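Local coordinates for protein putative enoyl-CoA hydratase/isomerase (Bordetella parapertussis, PDB 3ISA) that probably acts on acyl-CoA thioesters as a hydratase or isomerase of the crotonase superfamily, its exact substrate and reaction being unassigned, at residues D44-H47 against L53-F56. Numbering follows the deposited sequence.
Sequences DAAH and LLVF
Leu54 pushes its forked end from the strand against the last turn of the helix, laying one methyl on Ala46 and the other near the ring of His47. The tighter touch is methyl to methyl, with Leu54 CD2 3.6 Å from Ala46 CB. Both residues point toward each other from backbones that stay well separated, the CA atoms of Ala46 and Leu54 being 7.9 Å apart; the leucine reaches further across the gap than the alanine, which adds just its one methyl, and that methyl contact closes what remains. On the other branch, Leu54 CD1 lies 3.9 Å from His47 NE2, coming up to the imidazole obliquely, with the two side chains crossing at about a right angle. The extended outer part of the leucine, with CD1 anti to CA (chi2 -176°), carries that methyl out to the ring, and CD2 is the branch left to meet the alanine. His47 in turn holds its CG anti to its own carbonyl carbon (chi1 -65°), which brings the imidazole round to the leucine. His47 is modelled in two conformers, so the ring contact is less certain than the methyl one.

This is the helix-on-sheet packing of a beta-alpha-beta unit, in which helix 33-48 connects the parallel strands 17-22 and 53-58 of the crotonase-type core. Trp18 of the first strand also touches Ala46, while Val55 and Leu53 send their side chains to the far face of the sheet, where helix 186-197 lies. Ser97 OG and His47 NE2 share a weak hydrogen bond, and Ser97 also touches Leu54. No hydrogen bond joins helix segment 44-47 to strand segment 53-56: dispersion, mainly between the two methyls, makes the join, which therefore depends on shape rather than on bond direction.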
loop_
_atom_site.group_PDB
_atom_site.type_symbol
_atom_site.label_atom_id
_atom_site.label_comp_id
_atom_site.label_asym_id
_atom_site.label_seq_id
_atom_site.Cartn_x
_atom_site.Cartn_y
_atom_site.Cartn_z
ATOM N N ASP D 44 -7.869 6.568 -27.282
ATOM C CA ASP D 44 -7.042 5.373 -27.543
ATOM C C ASP D 44 -6.165 5.538 -28.790
ATOM O O ASP D 44 -4.995 5.156 -28.770
ATOM C CB ASP D 44 -7.896 4.109 -27.679
ATOM C CG ASP D 44 -8.492 3.643 -26.355
ATOM O OD1 ASP D 44 -8.188 4.225 -25.291
ATOM O OD2 ASP D 44 -9.288 2.682 -26.374
ATOM N N ALA D 45 -6.726 6.124 -29.852
ATOM C CA ALA D 45 -5.991 6.360 -31.094
ATOM C C ALA D 45 -4.864 7.369 -30.868
ATOM O O ALA D 45 -3.751 7.162 -31.335
ATOM C CB ALA D 45 -6.939 6.838 -32.185
ATOM N N ALA D 46 -5.154 8.440 -30.126
ATOM C CA ALA D 46 -4.137 9.433 -29.770
ATOM C C ALA D 46 -2.982 8.843 -28.938
ATOM O O ALA D 46 -1.826 9.244 -29.126
ATOM C CB ALA D 46 -4.769 10.606 -29.056
ATOM N N HIS D 47 -3.300 7.899 -28.042
ATOM C CA HIS D 47 -2.269 7.255 -27.257
ATOM C C HIS D 47 -1.394 6.341 -28.135
ATOM O O HIS D 47 -0.172 6.323 -27.978
ATOM C CB HIS D 47 -2.877 6.540 -26.046
ATOM C CG HIS D 47 -3.514 7.474 -25.054
ATOM N ND1 HIS D 47 -4.237 7.031 -23.968
ATOM C CD2 HIS D 47 -3.542 8.827 -24.993
ATOM C CE1 HIS D 47 -4.669 8.070 -23.277
ATOM N NE2 HIS D 47 -4.271 9.171 -23.886
ATOM N N LEU D 53 -0.333 16.596 -27.168
ATOM C CA LEU D 53 -1.372 17.339 -26.461
ATOM C C LEU D 53 -2.777 16.934 -26.918
ATOM O O LEU D 53 -3.077 16.923 -28.128
ATOM C CB LEU D 53 -1.193 18.847 -26.686
ATOM C CG LEU D 53 -2.308 19.741 -26.131
ATOM C CD1 LEU D 53 -2.267 19.798 -24.589
ATOM C CD2 LEU D 53 -2.216 21.156 -26.714
ATOM N N LEU D 54 -3.630 16.599 -25.960
ATOM C CA LEU D 54 -5.061 16.428 -26.221
ATOM C C LEU D 54 -5.804 17.622 -25.676
ATOM O O LEU D 54 -5.691 17.953 -24.478
ATOM C CB LEU D 54 -5.606 15.160 -25.542
ATOM C CG LEU D 54 -4.781 13.886 -25.717
ATOM C CD1 LEU D 54 -5.479 12.671 -25.076
ATOM C CD2 LEU D 54 -4.458 13.637 -27.190
ATOM N N VAL D 55 -6.573 18.264 -26.550
ATOM C CA VAL D 55 -7.412 19.399 -26.161
ATOM C C VAL D 55 -8.894 18.981 -26.140
ATOM O O VAL D 55 -9.391 18.338 -27.080
ATOM C CB VAL D 55 -7.212 20.620 -27.109
ATOM C CG1 VAL D 55 -8.127 21.785 -26.706
ATOM C CG2 VAL D 55 -5.746 21.047 -27.141
ATOM N N PHE D 56 -9.587 19.318 -25.051
ATOM C CA PHE D 56 -11.021 19.062 -24.929
ATOM C C PHE D 56 -11.844 20.351 -24.841
ATOM O O PHE D 56 -11.600 21.205 -23.988
ATOM C CB PHE D 56 -11.304 18.182 -23.713
ATOM C CG PHE D 56 -10.698 16.808 -23.820
ATOM C CD1 PHE D 56 -11.448 15.753 -24.347
ATOM C CD2 PHE D 56 -9.382 16.571 -23.406
ATOM C CE1 PHE D 56 -10.903 14.490 -24.462
ATOM C CE2 PHE D 56 -8.815 15.285 -23.515
ATOM C CZ PHE D 56 -9.589 14.249 -24.044
#